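Local coordinates for acetyltransferase (Bacillus cereus, PDB 1Y9W), which transfers an acetyl group, presumably from acetyl-coenzyme A to an acceptor substrate as enzymes of the GNAT family do, at the interface of chains A and B. Coordinates in Å, arbitrary orientation; residue numbers count along the deposited sequence, not the author numbering. Chains: chain A/B, Acetyltransferase.

Contact 1: the interface of chains A and B. Residues chain A 124-129; chain B 98-99, 139.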
ATOM      1  N   VAL A 124       9.069 -10.322   0.348  1.00 15.62           N
ATOM      2  CA  VAL A 124       8.291 -11.116   1.281  1.00 15.43           C
ATOM      3  C   VAL A 124       8.216 -12.471   0.588  1.00 15.63           C
ATOM      4  O   VAL A 124       7.530 -12.625  -0.416  1.00 14.29           O
ATOM      5  CB  VAL A 124       6.868 -10.550   1.497  1.00 15.67           C
ATOM      6  CG1 VAL A 124       6.070 -11.465   2.443  1.00 11.78           C
ATOM      7  CG2 VAL A 124       6.958  -9.149   2.085  1.00 14.16           C
ATOM      8  N   GLU A 125       8.960 -13.435   1.114  1.00 16.67           N
ATOM      9  CA  GLU A 125       9.000 -14.780   0.552  1.00 18.60           C
ATOM     10  C   GLU A 125       7.713 -15.557   0.840  1.00 18.15           C
ATOM     11  O   GLU A 125       7.062 -15.340   1.856  1.00 17.41           O
ATOM     12  CB  GLU A 125      10.196 -15.528   1.138  1.00 18.55           C
ATOM     13  CG  GLU A 125      11.522 -14.827   0.895  1.00 20.80           C
ATOM     14  CD  GLU A 125      12.040 -15.010  -0.520  1.00 22.14           C
ATOM     15  OE1 GLU A 125      11.294 -15.542  -1.379  1.00 20.83           O
ATOM     16  OE2 GLU A 125      13.206 -14.618  -0.768  1.00 23.68           O
ATOM     17  N   ASP A 126       7.354 -16.467  -0.055  1.00 16.37           N
ATOM     18  CA  ASP A 126       6.153 -17.285   0.109  1.00 17.82           C
ATOM     19  C   ASP A 126       4.889 -16.516   0.503  1.00 18.48           C
ATOM     20  O   ASP A 126       4.295 -16.762   1.561  1.00 19.12           O
ATOM     21  CB  ASP A 126       6.399 -18.389   1.134  1.00 17.90           C
ATOM     22  CG  ASP A 126       5.623 -19.648   0.819  1.00 19.53           C
ATOM     23  OD1 ASP A 126       4.890 -19.657  -0.193  1.00 20.39           O
ATOM     24  OD2 ASP A 126       5.755 -20.632   1.578  1.00 22.06           O
ATOM     25  N   HIS A 127       4.485 -15.585  -0.353  1.00 16.14           N
ATOM     26  CA  HIS A 127       3.280 -14.804  -0.131  1.00 15.83           C
ATOM     27  C   HIS A 127       2.839 -14.205  -1.453  1.00 14.94           C
ATOM     28  O   HIS A 127       3.600 -13.478  -2.082  1.00 14.27           O
ATOM     29  CB  HIS A 127       3.504 -13.664   0.853  1.00 15.33           C
ATOM     30  CG  HIS A 127       2.353 -12.705   0.913  1.00 16.20           C
ATOM     31  ND1 HIS A 127       2.482 -11.362   0.627  1.00 16.61           N
ATOM     32  CD2 HIS A 127       1.040 -12.905   1.172  1.00 14.72           C
ATOM     33  CE1 HIS A 127       1.298 -10.779   0.703  1.00 12.70           C
ATOM     34  NE2 HIS A 127       0.405 -11.693   1.032  1.00 16.29           N
ATOM     35  N   PRO A 128       1.637 -14.572  -1.930  1.00 14.15           N
ATOM     36  CA  PRO A 128       0.767 -15.526  -1.231  1.00 14.16           C
ATOM     37  C   PRO A 128       1.489 -16.875  -1.274  1.00 13.52           C
ATOM     38  O   PRO A 128       2.502 -17.002  -1.965  1.00 12.92           O
ATOM     39  CB  PRO A 128      -0.517 -15.506  -2.064  1.00 12.65           C
ATOM     40  CG  PRO A 128      -0.021 -15.161  -3.450  1.00 13.77           C
ATOM     41  CD  PRO A 128       1.020 -14.098  -3.183  1.00 14.16           C
ATOM     42  N   LYS A 129       0.987 -17.864  -0.548  1.00 13.88           N
ATOM     43  CA  LYS A 129       1.635 -19.169  -0.512  1.00 13.97           C
ATOM     44  C   LYS A 129       1.938 -19.672  -1.911  1.00 14.46           C
ATOM     45  O   LYS A 129       1.042 -19.759  -2.760  1.00 14.14           O
ATOM     46  CB  LYS A 129       0.758 -20.183   0.229  1.00 14.99           C
ATOM     47  CG  LYS A 129       1.465 -21.519   0.474  1.00 18.06           C
ATOM     48  CD  LYS A 129       0.662 -22.470   1.364  1.00 18.47           C
ATOM     49  CE  LYS A 129      -0.547 -23.056   0.633  1.00 20.46           C
ATOM     50  NZ  LYS A 129      -0.134 -23.923  -0.512  1.00 24.32           N
TER
ATOM     51  N   ARG B  98      -1.613 -16.343   7.406  1.00 17.50           N
ATOM     52  CA  ARG B  98      -0.299 -16.963   7.563  1.00 16.99           C
ATOM     53  C   ARG B  98       0.733 -15.958   8.025  1.00 16.88           C
ATOM     54  O   ARG B  98       1.793 -16.330   8.517  1.00 16.91           O
ATOM     55  CB  ARG B  98       0.179 -17.528   6.229  1.00 15.87           C
ATOM     56  CG  ARG B  98      -0.794 -18.435   5.543  1.00 17.45           C
ATOM     57  CD  ARG B  98      -0.395 -18.620   4.102  1.00 16.46           C
ATOM     58  NE  ARG B  98       0.897 -19.288   3.954  1.00 17.84           N
ATOM     59  CZ  ARG B  98       1.948 -18.760   3.333  1.00 18.19           C
ATOM     60  NH1 ARG B  98       1.881 -17.542   2.799  1.00 20.25           N
ATOM     61  NH2 ARG B  98       3.059 -19.463   3.217  1.00 19.87           N
ATOM     62  N   LEU B  99       0.434 -14.683   7.831  1.00 16.24           N
ATOM     63  CA  LEU B  99       1.357 -13.641   8.220  1.00 17.29           C
ATOM     64  C   LEU B  99       0.678 -12.301   8.280  1.00 16.57           C
ATOM     65  O   LEU B  99      -0.464 -12.141   7.863  1.00 15.41           O
ATOM     66  CB  LEU B  99       2.521 -13.544   7.226  1.00 22.05           C
ATOM     67  CG  LEU B  99       2.229 -12.977   5.834  1.00 22.11           C
ATOM     68  CD1 LEU B  99       3.518 -12.531   5.193  1.00 24.13           C
ATOM     69  CD2 LEU B  99       1.533 -14.007   4.979  1.00 23.86           C
ATOM     70  N   ARG B 139       5.373 -13.707  10.714  1.00 21.72           N
ATOM     71  CA  ARG B 139       4.768 -14.978  10.311  1.00 23.59           C
ATOM     72  C   ARG B 139       3.899 -15.459  11.470  1.00 23.47           C
ATOM     73  O   ARG B 139       4.309 -15.369  12.632  1.00 22.66           O
ATOM     74  CB  ARG B 139       5.855 -16.014  10.014  1.00 25.47           C
ATOM     75  CG  ARG B 139       6.621 -15.745   8.741  1.00 26.46           C
ATOM     76  CD  ARG B 139       5.797 -16.148   7.536  1.00 30.24           C
ATOM     77  NE  ARG B 139       6.273 -15.499   6.318  1.00 34.03           N
ATOM     78  CZ  ARG B 139       5.844 -15.782   5.090  1.00 34.06           C
ATOM     79  NH1 ARG B 139       4.922 -16.719   4.889  1.00 32.99           N
ATOM     80  NH2 ARG B 139       6.327 -15.105   4.062  1.00 33.32           N
TER

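Contact 2: the interface of chains A and B. Residues chain A 124, 127, 133, 135; chain B 63, 99, 101, 121.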
ATOM      1  N   VAL A 124       9.069 -10.322   0.348  1.00 15.62           N
ATOM      2  CA  VAL A 124       8.291 -11.116   1.281  1.00 15.43           C
ATOM      3  C   VAL A 124       8.216 -12.471   0.588  1.00 15.63           C
ATOM      4  O   VAL A 124       7.530 -12.625  -0.416  1.00 14.29           O
ATOM      5  CB  VAL A 124       6.868 -10.550   1.497  1.00 15.67           C
ATOM      6  CG1 VAL A 124       6.070 -11.465   2.443  1.00 11.78           C
ATOM      7  CG2 VAL A 124       6.958  -9.149   2.085  1.00 14.16           C
ATOM      8  N   HIS A 127       4.485 -15.585  -0.353  1.00 16.14           N
ATOM      9  CA  HIS A 127       3.280 -14.804  -0.131  1.00 15.83           C
ATOM     10  C   HIS A 127       2.839 -14.205  -1.453  1.00 14.94           C
ATOM     11  O   HIS A 127       3.600 -13.478  -2.082  1.00 14.27           O
ATOM     12  CB  HIS A 127       3.504 -13.664   0.853  1.00 15.33           C
ATOM     13  CG  HIS A 127       2.353 -12.705   0.913  1.00 16.20           C
ATOM     14  ND1 HIS A 127       2.482 -11.362   0.627  1.00 16.61           N
ATOM     15  CD2 HIS A 127       1.040 -12.905   1.172  1.00 14.72           C
ATOM     16  CE1 HIS A 127       1.298 -10.779   0.703  1.00 12.70           C
ATOM     17  NE2 HIS A 127       0.405 -11.693   1.032  1.00 16.29           N
ATOM     18  N   GLN A 133       6.589 -11.573  -3.097  1.00 14.33           N
ATOM     19  CA  GLN A 133       6.312 -10.185  -3.425  1.00 14.40           C
ATOM     20  C   GLN A 133       7.608  -9.390  -3.350  1.00 15.32           C
ATOM     21  O   GLN A 133       8.307  -9.412  -2.335  1.00 14.78           O
ATOM     22  CB  GLN A 133       5.261  -9.631  -2.451  1.00 14.20           C
ATOM     23  CG  GLN A 133       4.897  -8.181  -2.680  1.00 15.57           C
ATOM     24  CD  GLN A 133       3.775  -7.699  -1.775  1.00 15.75           C
ATOM     25  OE1 GLN A 133       3.531  -8.254  -0.702  1.00 14.79           O
ATOM     26  NE2 GLN A 133       3.101  -6.639  -2.197  1.00 16.01           N
ATOM     27  N   PHE A 135       9.596  -5.724  -3.569  1.00 17.20           N
ATOM     28  CA  PHE A 135       9.476  -4.283  -3.405  1.00 17.33           C
ATOM     29  C   PHE A 135      10.627  -3.540  -4.062  1.00 16.96           C
ATOM     30  O   PHE A 135      11.799  -3.756  -3.736  1.00 15.13           O
ATOM     31  CB  PHE A 135       9.379  -3.969  -1.915  1.00 17.13           C
ATOM     32  CG  PHE A 135       8.137  -4.528  -1.280  1.00 19.01           C
ATOM     33  CD1 PHE A 135       7.069  -3.695  -0.948  1.00 18.95           C
ATOM     34  CD2 PHE A 135       8.002  -5.904  -1.086  1.00 18.18           C
ATOM     35  CE1 PHE A 135       5.873  -4.229  -0.433  1.00 19.77           C
ATOM     36  CE2 PHE A 135       6.814  -6.450  -0.574  1.00 18.83           C
ATOM     37  CZ  PHE A 135       5.749  -5.614  -0.248  1.00 19.23           C
TER
ATOM     38  N   HIS B  63      -3.441 -13.333   4.638  1.00 13.20           N
ATOM     39  CA  HIS B  63      -2.489 -12.482   5.323  1.00 12.92           C
ATOM     40  C   HIS B  63      -3.279 -11.248   5.718  1.00 14.08           C
ATOM     41  O   HIS B  63      -4.317 -10.934   5.111  1.00 14.33           O
ATOM     42  CB  HIS B  63      -1.300 -12.104   4.414  1.00 14.66           C
ATOM     43  CG  HIS B  63      -1.436 -10.777   3.725  1.00 14.67           C
ATOM     44  ND1 HIS B  63      -0.545  -9.742   3.927  1.00 17.61           N
ATOM     45  CD2 HIS B  63      -2.330 -10.327   2.812  1.00 12.84           C
ATOM     46  CE1 HIS B  63      -0.884  -8.715   3.167  1.00 15.63           C
ATOM     47  NE2 HIS B  63      -1.964  -9.044   2.482  1.00 15.73           N
ATOM     48  N   LEU B  99       0.434 -14.683   7.831  1.00 16.24           N
ATOM     49  CA  LEU B  99       1.357 -13.641   8.220  1.00 17.29           C
ATOM     50  C   LEU B  99       0.678 -12.301   8.280  1.00 16.57           C
ATOM     51  O   LEU B  99      -0.464 -12.141   7.863  1.00 15.41           O
ATOM     52  CB  LEU B  99       2.521 -13.544   7.226  1.00 22.05           C
ATOM     53  CG  LEU B  99       2.229 -12.977   5.834  1.00 22.11           C
ATOM     54  CD1 LEU B  99       3.518 -12.531   5.193  1.00 24.13           C
ATOM     55  CD2 LEU B  99       1.533 -14.007   4.979  1.00 23.86           C
ATOM     56  N   LEU B 101       1.530  -8.145   7.448  1.00 14.27           N
ATOM     57  CA  LEU B 101       2.438  -7.199   6.814  1.00 13.47           C
ATOM     58  C   LEU B 101       1.996  -5.794   7.173  1.00 14.71           C
ATOM     59  O   LEU B 101       0.800  -5.519   7.322  1.00 14.86           O
ATOM     60  CB  LEU B 101       2.425  -7.346   5.289  1.00 13.47           C
ATOM     61  CG  LEU B 101       2.982  -8.622   4.658  1.00 14.04           C
ATOM     62  CD1 LEU B 101       2.867  -8.517   3.148  1.00 13.53           C
ATOM     63  CD2 LEU B 101       4.436  -8.818   5.070  1.00 14.55           C
ATOM     64  N   TYR B 121      11.915  -6.315   6.764  1.00 16.57           N
ATOM     65  CA  TYR B 121      12.399  -6.945   5.540  1.00 17.24           C
ATOM     66  C   TYR B 121      12.785  -5.925   4.490  1.00 17.03           C
ATOM     67  O   TYR B 121      13.295  -6.289   3.431  1.00 16.98           O
ATOM     68  CB  TYR B 121      11.343  -7.887   4.962  1.00 15.40           C
ATOM     69  CG  TYR B 121      10.123  -7.199   4.405  1.00 15.16           C
ATOM     70  CD1 TYR B 121      10.147  -6.591   3.146  1.00 15.61           C
ATOM     71  CD2 TYR B 121       8.929  -7.188   5.119  1.00 15.94           C
ATOM     72  CE1 TYR B 121       9.000  -5.995   2.614  1.00 14.82           C
ATOM     73  CE2 TYR B 121       7.782  -6.598   4.597  1.00 16.30           C
ATOM     74  CZ  TYR B 121       7.826  -6.011   3.349  1.00 15.91           C
ATOM     75  OH  TYR B 121       6.682  -5.468   2.835  1.00 18.27           O
TER

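Contact 3: the interface of chains A and B. Residues chain A 6-9; chain B 41-42, 91.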
ATOM      1  N   ILE A   6     -12.058  -2.406  24.360  1.00 51.67           N
ATOM      2  CA  ILE A   6     -11.873  -2.495  22.918  1.00 50.03           C
ATOM      3  C   ILE A   6     -13.018  -3.266  22.276  1.00 49.18           C
ATOM      4  O   ILE A   6     -13.450  -4.300  22.789  1.00 48.98           O
ATOM      5  CB  ILE A   6     -10.531  -3.197  22.554  1.00 49.10           C
ATOM      6  CG1 ILE A   6      -9.350  -2.360  23.046  1.00 48.32           C
ATOM      7  CG2 ILE A   6     -10.424  -3.387  21.048  1.00 47.42           C
ATOM      8  CD1 ILE A   6      -7.999  -2.959  22.711  1.00 48.07           C
ATOM      9  N   GLU A   7     -13.503  -2.752  21.152  1.00 47.67           N
ATOM     10  CA  GLU A   7     -14.588  -3.388  20.422  1.00 47.22           C
ATOM     11  C   GLU A   7     -14.336  -3.267  18.927  1.00 46.20           C
ATOM     12  O   GLU A   7     -13.497  -2.475  18.493  1.00 45.92           O
ATOM     13  CB  GLU A   7     -15.922  -2.730  20.780  1.00 48.21           C
ATOM     14  CG  GLU A   7     -15.937  -1.221  20.587  1.00 51.72           C
ATOM     15  CD  GLU A   7     -17.240  -0.586  21.045  1.00 53.29           C
ATOM     16  OE1 GLU A   7     -17.634  -0.813  22.210  1.00 54.44           O
ATOM     17  OE2 GLU A   7     -17.867   0.142  20.242  1.00 53.87           O
ATOM     18  N   ASN A   8     -15.053  -4.065  18.141  1.00 44.61           N
ATOM     19  CA  ASN A   8     -14.908  -4.024  16.693  1.00 43.46           C
ATOM     20  C   ASN A   8     -15.362  -2.659  16.223  1.00 42.02           C
ATOM     21  O   ASN A   8     -16.314  -2.101  16.758  1.00 42.68           O
ATOM     22  CB  ASN A   8     -15.766  -5.109  16.037  1.00 43.40           C
ATOM     23  CG  ASN A   8     -15.184  -6.497  16.214  1.00 43.95           C
ATOM     24  OD1 ASN A   8     -14.124  -6.808  15.669  1.00 45.64           O
ATOM     25  ND2 ASN A   8     -15.869  -7.338  16.984  1.00 43.97           N
ATOM     26  N   GLY A   9     -14.677  -2.112  15.231  1.00 41.09           N
ATOM     27  CA  GLY A   9     -15.057  -0.808  14.728  1.00 40.95           C
ATOM     28  C   GLY A   9     -15.896  -0.913  13.471  1.00 41.72           C
ATOM     29  O   GLY A   9     -15.896  -1.944  12.797  1.00 41.59           O
TER
ATOM     30  N   SER B  41     -11.631  -3.921  11.662  1.00 31.98           N
ATOM     31  CA  SER B  41     -11.429  -2.706  12.429  1.00 32.64           C
ATOM     32  C   SER B  41     -11.662  -2.891  13.930  1.00 33.13           C
ATOM     33  O   SER B  41     -12.591  -3.586  14.350  1.00 33.23           O
ATOM     34  CB  SER B  41     -12.358  -1.625  11.884  1.00 33.54           C
ATOM     35  OG  SER B  41     -12.451  -0.540  12.780  1.00 39.10           O
ATOM     36  N   LEU B  42     -10.802  -2.273  14.732  1.00 32.28           N
ATOM     37  CA  LEU B  42     -10.915  -2.337  16.185  1.00 31.32           C
ATOM     38  C   LEU B  42     -10.726  -0.943  16.766  1.00 31.12           C
ATOM     39  O   LEU B  42      -9.959  -0.136  16.236  1.00 28.76           O
ATOM     40  CB  LEU B  42      -9.867  -3.277  16.783  1.00 31.73           C
ATOM     41  CG  LEU B  42     -10.016  -4.779  16.529  1.00 33.92           C
ATOM     42  CD1 LEU B  42      -8.946  -5.511  17.313  1.00 32.00           C
ATOM     43  CD2 LEU B  42     -11.400  -5.257  16.956  1.00 32.21           C
ATOM     44  N   ILE B  91      -7.522 -11.979  15.638  1.00 20.33           N
ATOM     45  CA  ILE B  91      -8.534 -12.072  14.594  1.00 19.79           C
ATOM     46  C   ILE B  91      -7.913 -12.664  13.339  1.00 18.70           C
ATOM     47  O   ILE B  91      -8.497 -13.537  12.698  1.00 17.66           O
ATOM     48  CB  ILE B  91      -9.125 -10.695  14.257  1.00 20.99           C
ATOM     49  CG1 ILE B  91      -9.954 -10.184  15.439  1.00 21.37           C
ATOM     50  CG2 ILE B  91      -9.982 -10.802  13.007  1.00 22.32           C
ATOM     51  CD1 ILE B  91     -10.478  -8.767  15.275  1.00 22.31           C
TER

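Contact 1: the interface of chains A and B
B:Arg98 reaches across the two-fold interface of the deposited pair to A:Asp126, in the loop joining strands 119-124 and 133-139 of this GNAT acetyltransferase. Hydrogen bonding centres on the main-chain carbonyl of A:Asp126: guanidinium NH1 of B:Arg98 donates to its O at 2.8 Å, almost straight (169° at H) and with the acceptor in the guanidinium plane. NH2 of B:Arg98 and NH1 of B:Arg139 add weak bonds to that oxygen, so two arginines converge on one backbone acceptor. B:Arg139 also brings NH2 up to the A:Glu125 carbonyl, but the modelled separation is too short to trust.

The charged contact is a salt bridge from B:Arg98 NH2 to carboxylate OD2 of A:Asp126 at 3.4 Å. The carboxylate and guanidinium planes are 69° apart, so the two do not pair in a flat, two-pronged fashion. A bend at chi3 (64°) turns the guanidinium of B:Arg98 across the loop.

Apolar packing completes the patch. A:Lys129 places CB over the centre of one guanidinium face of B:Arg98, 3.6 Å from CZ, the two side chains crossing at about a right angle. B:Leu99 splits its two methyls: CD1 meets A:Val124 CG1 tip to tip at 3.9 Å and also covers a face of its own chain's B:Arg139 guanidinium, while CD2 lies 4.0 Å from imidazole CD2 of A:His127.

Contact 2: the interface of chains A and B
The torsions of A:Val124 and B:Tyr121 bring methyl and ring together: in the valine CG2 lies anti to the carbonyl carbon, and in the tyrosine CG sits between backbone N and carbonyl carbon (chi1 69°), which lifts the phenol toward chain A. CG2 rests over a face of the phenol ring, offset toward its rim, in a CH-pi contact 3.5 Å from CZ. The tyrosine then crosses A:Phe135 edge-to-face, with ring planes 56° apart and centroids 5.3 Å apart. Its phenol hydroxyl lies over the phenylalanine face near the rim, with OH 3.2 Å from CZ of A:Phe135.

A second cluster surrounds A:His127. Its NE2 lies over the centre of one face of the B:His63 imidazole, 3.4 Å from CG, an approach over the ring and not a bond to a ring nitrogen. A:Gln133 OE1 lies at the edge of the A:His127 ring, in its plane.

B:Leu101 bridges the two clusters. Its CD1 packs 3.7 Å from CE1 of A:His127, while CD2 meets A:Val124 CG2 at 3.9 Å, valine and leucine reaching toward each other. The patch brings the end of strand 119-124, the following loop and strand 133-139 of chain A against strands 63-71, 99-105 and 119-124 of chain B.

Contact 3: the interface of chains A and B
A:Asn8 and B:Leu42 form an antiparallel beta bridge, by which strand 5-8 of one GNAT chain lies beside strand 38-45 of the other, and just beyond it the backbone N of A:Gly9 donates to the carbonyl O of B:Ser41 at 2.7 Å. This hydrogen bond is nearly straight at the hydrogen (171°), yet the donor stands above the carbonyl plane, 64° out of it, and does not lie on a lone pair. One residue before A:Asn8, carbonyl O of A:Glu7 approaches CA of B:Leu42 at 3.5 Å, as the close pairing of the two backbones brings about. The N-terminal strand of chain A thereby extends the partner's sheet, probably as an exchange between the chains if this pair is the biological dimer.

The side chains of A:Asn8 and B:Leu42 run side by side, pointing the same way. The leucine does its touching with CD2, which lies 3.4 Å from the amide oxygen OD1 of A:Asn8 and 3.7 Å from its CA. B:Leu42 has CG anti to the carbonyl carbon (chi1 -70°), which sets this methyl along the asparagine. From helix 80-94, B:Ile91 comes up with CD1 4.2 Å from the same OD1, so that the amide oxygen faces carbon atoms of two residues of chain B.

B:Ser41 flanks the bridge on the glycine side. Its CB packs 4.0 Å from CA of A:Gly9, and its hydroxyl OG comes 3.3 Å from that CA.

Contact 1 and contact 2 are neighbouring parts of one surface: the centres of their C-alpha atoms are about 5 Å apart, and A:Val124, A:His127 and B:Leu99 belong to both, joining a polar loop patch to an aromatic and aliphatic one. Contact 3 lies about 24 Å from either, where the N-terminal strand 5-8 of chain A meets strand 38-45 of chain B. The chains thus meet at well-separated places, and the two-fold symmetry repeats every contact with the chains exchanged. Such reciprocal pairing suggests a dimer, although the structure alone does not prove that it forms in solution.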